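Long-range contact in Cyp101j2 (Sphingobium yanoikuyae, PDB 5KYO), which is a haem-containing cytochrome P450 monooxygenase that probably hydroxylates the monoterpene 1,8-cineole: residues P192-Y206 with D216-P228. Numbering follows the deposited sequence. Where two conformers were deposited one is given.
Sequences PVEDLPKLKHLADQY and DDVTKQFREYLRP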
loop_
_atom_site.group_PDB
_atom_site.type_symbol
_atom_site.label_atom_id
_atom_site.label_comp_id
_atom_site.label_asym_id
_atom_site.label_seq_id
_atom_site.Cartn_x
_atom_site.Cartn_y
_atom_site.Cartn_z
ATOM N N PRO A 192 18.587 -13.579 -9.153
ATOM C CA PRO A 192 19.664 -14.010 -8.240
ATOM C C PRO A 192 19.765 -13.139 -6.961
ATOM O O PRO A 192 19.715 -11.914 -7.061
ATOM C CB PRO A 192 20.925 -13.881 -9.096
ATOM C CG PRO A 192 20.571 -12.954 -10.201
ATOM C CD PRO A 192 19.098 -13.091 -10.449
ATOM N N VAL A 193 19.926 -13.763 -5.795
ATOM C CA VAL A 193 19.946 -13.028 -4.532
ATOM C C VAL A 193 21.103 -12.036 -4.461
ATOM O O VAL A 193 21.034 -11.050 -3.721
ATOM C CB VAL A 193 20.009 -13.983 -3.295
ATOM C CG1 VAL A 193 18.802 -14.898 -3.269
ATOM C CG2 VAL A 193 21.292 -14.798 -3.285
ATOM N N GLU A 194 22.153 -12.258 -5.254
ATOM C CA GLU A 194 23.262 -11.302 -5.301
ATOM C C GLU A 194 22.815 -9.913 -5.758
ATOM O O GLU A 194 23.477 -8.922 -5.465
ATOM C CB GLU A 194 24.386 -11.803 -6.225
ATOM C CG GLU A 194 25.223 -12.922 -5.638
ATOM C CD GLU A 194 24.542 -14.264 -5.743
ATOM O OE1 GLU A 194 23.688 -14.431 -6.642
ATOM O OE2 GLU A 194 24.864 -15.154 -4.928
ATOM N N ASP A 195 21.692 -9.838 -6.468
ATOM C CA ASP A 195 21.215 -8.554 -6.991
ATOM C C ASP A 195 20.337 -7.758 -6.011
ATOM O O ASP A 195 19.805 -6.712 -6.374
ATOM C CB ASP A 195 20.419 -8.757 -8.282
ATOM C CG ASP A 195 21.282 -9.252 -9.439
ATOM O OD1 ASP A 195 22.517 -9.101 -9.369
ATOM O OD2 ASP A 195 20.719 -9.776 -10.424
ATOM N N LEU A 196 20.160 -8.250 -4.794
ATOM C CA LEU A 196 19.295 -7.548 -3.839
ATOM C C LEU A 196 19.676 -6.078 -3.592
ATOM O O LEU A 196 18.798 -5.225 -3.630
ATOM C CB LEU A 196 19.261 -8.298 -2.512
ATOM C CG LEU A 196 18.491 -7.622 -1.367
ATOM C CD1 LEU A 196 16.992 -7.560 -1.693
ATOM C CD2 LEU A 196 18.768 -8.449 -0.163
ATOM N N PRO A 197 20.965 -5.772 -3.319
ATOM C CA PRO A 197 21.281 -4.358 -3.071
ATOM C C PRO A 197 20.982 -3.475 -4.275
ATOM O O PRO A 197 20.476 -2.374 -4.126
ATOM C CB PRO A 197 22.792 -4.373 -2.791
ATOM C CG PRO A 197 23.078 -5.730 -2.343
ATOM C CD PRO A 197 22.149 -6.627 -3.103
ATOM N N LYS A 198 21.299 -3.969 -5.467
ATOM C CA LYS A 198 21.026 -3.198 -6.666
ATOM C C LYS A 198 19.521 -2.926 -6.785
ATOM O O LYS A 198 19.103 -1.782 -7.018
ATOM C CB LYS A 198 21.554 -3.934 -7.904
ATOM C CG LYS A 198 21.631 -3.043 -9.113
ATOM C CD LYS A 198 22.132 -3.790 -10.323
ATOM C CE LYS A 198 21.550 -3.171 -11.550
ATOM N NZ LYS A 198 20.072 -3.099 -11.411
ATOM N N LEU A 199 18.710 -3.968 -6.584
ATOM C CA LEU A 199 17.262 -3.824 -6.704
ATOM C C LEU A 199 16.654 -2.972 -5.589
ATOM O O LEU A 199 15.732 -2.218 -5.837
ATOM C CB LEU A 199 16.587 -5.186 -6.730
ATOM C CG LEU A 199 16.731 -5.896 -8.071
ATOM C CD1 LEU A 199 16.234 -7.326 -7.976
ATOM C CD2 LEU A 199 15.978 -5.116 -9.153
ATOM N N LYS A 200 17.141 -3.133 -4.366
ATOM C CA LYS A 200 16.679 -2.291 -3.264
ATOM C C LYS A 200 16.956 -0.817 -3.541
ATOM O O LYS A 200 16.098 0.031 -3.298
ATOM C CB LYS A 200 17.337 -2.696 -1.946
ATOM C CG LYS A 200 16.866 -1.863 -0.762
ATOM C CD LYS A 200 17.695 -2.134 0.480
ATOM C CE LYS A 200 17.163 -1.347 1.665
ATOM N NZ LYS A 200 16.953 0.080 1.308
ATOM N N HIS A 201 18.150 -0.522 -4.048
ATOM C CA HIS A 201 18.553 0.841 -4.371
ATOM C C HIS A 201 17.662 1.452 -5.448
ATOM O O HIS A 201 17.228 2.595 -5.311
ATOM C CB HIS A 201 20.018 0.875 -4.823
ATOM C CG HIS A 201 20.490 2.227 -5.253
ATOM N ND1 HIS A 201 20.318 3.357 -4.483
ATOM C CD2 HIS A 201 21.131 2.631 -6.374
ATOM C CE1 HIS A 201 20.827 4.400 -5.115
ATOM N NE2 HIS A 201 21.328 3.985 -6.264
ATOM N N LEU A 202 17.379 0.694 -6.507
ATOM C CA LEU A 202 16.506 1.185 -7.571
ATOM C C LEU A 202 15.085 1.439 -7.099
ATOM O O LEU A 202 14.500 2.488 -7.388
ATOM C CB LEU A 202 16.485 0.197 -8.741
ATOM C CG LEU A 202 17.844 0.035 -9.416
ATOM C CD1 LEU A 202 17.719 -1.023 -10.462
ATOM C CD2 LEU A 202 18.293 1.351 -10.020
ATOM N N ALA A 203 14.536 0.499 -6.339
ATOM C CA ALA A 203 13.182 0.675 -5.820
ATOM C C ALA A 203 13.086 1.873 -4.846
ATOM O O ALA A 203 12.084 2.586 -4.836
ATOM C CB ALA A 203 12.703 -0.602 -5.141
ATOM N N ASP A 204 14.121 2.086 -4.048
ATOM C CA ASP A 204 14.138 3.210 -3.107
ATOM C C ASP A 204 14.178 4.535 -3.869
ATOM O O ASP A 204 13.393 5.441 -3.610
ATOM C CB ASP A 204 15.334 3.101 -2.159
ATOM N N GLN A 205 15.079 4.633 -4.840
ATOM C CA GLN A 205 15.213 5.870 -5.603
ATOM C C GLN A 205 14.054 6.095 -6.565
ATOM O O GLN A 205 13.832 7.214 -7.031
ATOM C CB GLN A 205 16.537 5.881 -6.366
ATOM C CG GLN A 205 17.752 5.894 -5.445
ATOM C CD GLN A 205 17.719 7.036 -4.444
ATOM O OE1 GLN A 205 18.074 6.862 -3.271
ATOM N NE2 GLN A 205 17.294 8.215 -4.899
ATOM N N TYR A 206 13.302 5.043 -6.858
ATOM C CA TYR A 206 12.160 5.193 -7.752
ATOM C C TYR A 206 11.001 5.784 -6.977
ATOM O O TYR A 206 10.230 6.580 -7.505
ATOM C CB TYR A 206 11.750 3.851 -8.371
ATOM C CG TYR A 206 10.645 3.948 -9.406
ATOM C CD1 TYR A 206 10.943 4.169 -10.748
ATOM C CD2 TYR A 206 9.308 3.795 -9.052
ATOM C CE1 TYR A 206 9.955 4.245 -11.688
ATOM C CE2 TYR A 206 8.300 3.871 -10.006
ATOM C CZ TYR A 206 8.642 4.097 -11.329
ATOM O OH TYR A 206 7.684 4.177 -12.312
ATOM N N ASP A 216 13.728 9.421 -14.410
ATOM C CA ASP A 216 13.757 8.819 -15.737
ATOM C C ASP A 216 15.002 7.949 -15.903
ATOM O O ASP A 216 14.968 6.926 -16.594
ATOM C CB ASP A 216 13.699 9.906 -16.813
ATOM C CG ASP A 216 14.117 9.401 -18.174
ATOM O OD1 ASP A 216 13.280 8.771 -18.855
ATOM O OD2 ASP A 216 15.281 9.643 -18.567
ATOM N N ASP A 217 16.094 8.343 -15.249
ATOM C CA ASP A 217 17.309 7.533 -15.225
ATOM C C ASP A 217 17.144 6.258 -14.377
ATOM O O ASP A 217 17.789 5.240 -14.631
ATOM C CB ASP A 217 18.485 8.360 -14.703
ATOM N N VAL A 218 16.281 6.308 -13.368
ATOM C CA VAL A 218 16.048 5.118 -12.562
ATOM C C VAL A 218 15.228 4.108 -13.365
ATOM O O VAL A 218 15.484 2.910 -13.329
ATOM C CB VAL A 218 15.335 5.448 -11.248
ATOM C CG1 VAL A 218 14.982 4.171 -10.508
ATOM C CG2 VAL A 218 16.218 6.354 -10.382
ATOM N N THR A 219 14.249 4.608 -14.103
ATOM C CA THR A 219 13.403 3.746 -14.906
ATOM C C THR A 219 14.218 3.064 -15.987
ATOM O O THR A 219 14.041 1.872 -16.243
ATOM C CB THR A 219 12.261 4.529 -15.527
ATOM O OG1 THR A 219 11.532 5.185 -14.478
ATOM C CG2 THR A 219 11.332 3.589 -16.280
ATOM N N LYS A 220 15.131 3.820 -16.595
ATOM C CA LYS A 220 16.039 3.254 -17.596
ATOM C C LYS A 220 16.919 2.174 -16.967
ATOM O O LYS A 220 17.182 1.136 -17.586
ATOM C CB LYS A 220 16.915 4.340 -18.226
ATOM C CG LYS A 220 17.901 3.793 -19.275
ATOM C CD LYS A 220 18.834 4.874 -19.791
ATOM C CE LYS A 220 20.273 4.663 -19.319
ATOM N NZ LYS A 220 20.399 4.660 -17.826
ATOM N N GLN A 221 17.374 2.411 -15.737
ATOM C CA GLN A 221 18.194 1.421 -15.030
ATOM C C GLN A 221 17.388 0.152 -14.709
ATOM O O GLN A 221 17.922 -0.970 -14.792
ATOM C CB GLN A 221 18.785 2.017 -13.738
ATOM C CG GLN A 221 19.952 2.984 -13.958
ATOM C CD GLN A 221 20.649 3.376 -12.658
ATOM O OE1 GLN A 221 20.763 2.575 -11.733
ATOM N NE2 GLN A 221 21.114 4.614 -12.587
ATOM N N PHE A 222 16.117 0.333 -14.336
ATOM C CA PHE A 222 15.194 -0.788 -14.174
ATOM C C PHE A 222 15.098 -1.625 -15.454
ATOM O O PHE A 222 15.192 -2.853 -15.415
ATOM C CB PHE A 222 13.795 -0.299 -13.783
ATOM C CG PHE A 222 13.519 -0.328 -12.297
ATOM C CD1 PHE A 222 13.892 -1.415 -11.525
ATOM C CD2 PHE A 222 12.871 0.729 -11.686
ATOM C CE1 PHE A 222 13.634 -1.459 -10.167
ATOM C CE2 PHE A 222 12.620 0.694 -10.315
ATOM C CZ PHE A 222 13.006 -0.394 -9.563
ATOM N N ARG A 223 14.896 -0.962 -16.587
ATOM C CA ARG A 223 14.747 -1.684 -17.844
ATOM C C ARG A 223 16.042 -2.347 -18.288
ATOM O O ARG A 223 16.007 -3.453 -18.815
ATOM C CB ARG A 223 14.238 -0.755 -18.936
ATOM C CG ARG A 223 12.862 -0.237 -18.672
ATOM C CD ARG A 223 12.388 0.566 -19.846
ATOM N NE ARG A 223 11.220 1.370 -19.546
ATOM C CZ ARG A 223 9.980 0.904 -19.434
ATOM N NH1 ARG A 223 9.737 -0.394 -19.588
ATOM N NH2 ARG A 223 8.985 1.748 -19.156
ATOM N N GLU A 224 17.175 -1.682 -18.072
ATOM C CA GLU A 224 18.473 -2.243 -18.437
ATOM C C GLU A 224 18.773 -3.506 -17.630
ATOM O O GLU A 224 19.468 -4.427 -18.096
ATOM C CB GLU A 224 19.569 -1.195 -18.232
ATOM C CG GLU A 224 19.559 -0.124 -19.312
ATOM C CD GLU A 224 20.544 0.993 -19.035
ATOM O OE1 GLU A 224 21.011 1.116 -17.885
ATOM O OE2 GLU A 224 20.853 1.747 -19.974
ATOM N N TYR A 225 18.227 -3.557 -16.425
ATOM C CA TYR A 225 18.370 -4.735 -15.577
ATOM C C TYR A 225 17.395 -5.857 -15.968
ATOM O O TYR A 225 17.776 -7.025 -16.038
ATOM C CB TYR A 225 18.172 -4.354 -14.097
ATOM C CG TYR A 225 18.204 -5.570 -13.202
ATOM C CD1 TYR A 225 19.403 -6.096 -12.753
ATOM C CD2 TYR A 225 17.025 -6.208 -12.823
ATOM C CE1 TYR A 225 19.432 -7.237 -11.958
ATOM C CE2 TYR A 225 17.043 -7.330 -12.034
ATOM C CZ TYR A 225 18.248 -7.848 -11.607
ATOM O OH TYR A 225 18.257 -8.968 -10.799
ATOM N N LEU A 226 16.147 -5.488 -16.256
ATOM C CA LEU A 226 15.066 -6.453 -16.458
ATOM C C LEU A 226 14.966 -7.019 -17.864
ATOM O O LEU A 226 14.543 -8.166 -18.043
ATOM C CB LEU A 226 13.718 -5.822 -16.111
ATOM C CG LEU A 226 13.415 -5.482 -14.642
ATOM C CD1 LEU A 226 12.106 -4.726 -14.580
ATOM C CD2 LEU A 226 13.371 -6.743 -13.762
ATOM N N ARG A 227 15.310 -6.217 -18.867
ATOM C CA ARG A 227 15.133 -6.670 -20.233
ATOM C C ARG A 227 15.971 -7.919 -20.568
ATOM O O ARG A 227 15.458 -8.823 -21.221
ATOM C CB ARG A 227 15.438 -5.543 -21.219
ATOM C CG ARG A 227 14.936 -5.876 -22.619
ATOM C CD ARG A 227 14.896 -4.662 -23.507
ATOM N NE ARG A 227 13.894 -3.698 -23.059
ATOM C CZ ARG A 227 13.844 -2.440 -23.472
ATOM N NH1 ARG A 227 14.744 -1.995 -24.344
ATOM N NH2 ARG A 227 12.897 -1.630 -23.013
ATOM N N PRO A 228 17.252 -7.987 -20.135
ATOM C CA PRO A 228 17.958 -9.227 -20.471
ATOM C C PRO A 228 17.333 -10.450 -19.824
ATOM O O PRO A 228 17.404 -11.534 -20.397
ATOM C CB PRO A 228 19.373 -9.001 -19.922
ATOM C CG PRO A 228 19.510 -7.526 -19.819
ATOM C CD PRO A 228 18.146 -7.021 -19.474
#
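Phe222 and Tyr206 meet where the end of helix 196-206 packs on the early turns of helix 215-235. The edge of the Phe222 ring is turned toward the face of Tyr206 in an offset edge-to-face pair, the planes at 67°. Thr219 OG1 touches the edge of the Tyr206 ring in its plane, 3.3 Å from CE1, and makes a weak hydrogen bond to Leu215 O. Leu202 lies over one face of Phe222 in a CH-pi contact, its CB 3.9 Å from the ring centroid. A flat phenylalanine suits this place because its face takes the leucine while its edge takes Leu199 CD2 and Tyr206 CB. Val218 adds a compact branched wedge: CG1, anti to the backbone N, reaches Tyr206 CB at 3.9 Å, and CG2 lies against Gln205 CB. Beyond this pair, Phe222 also touches Ile265 of helix 257-270, and Leu199 touches Met186 of helix 181-188.

Polar groups work mainly at the other end. Tyr225 OH donates a hydrogen bond of 2.6 Å to Asp195 OD2, on the anti side of the carboxylate and 25° out of its plane. With CG anti to its backbone N, the long tyrosine spans the gap to the 3-10 turn preceding helix 196-206. Its ring also receives Leu199 CD2, 3.8 Å from CE2, while Lys198 bends at its last torsion to bring NZ within 3.4 Å of CD1.

The two helices run roughly antiparallel, with 148° between their directions, and correspond by their order in the P450 fold to the F and G helices, which roof the distal haem pocket; the Tyr206 side chain is about 11 Å from the haem. Apolar and ring contacts join them with little directionality, whereas the one tyrosine-carboxylate bond fixes the direction of Tyr225, tying the 3-10 turn ahead of helix 196-206 to helix 215-235.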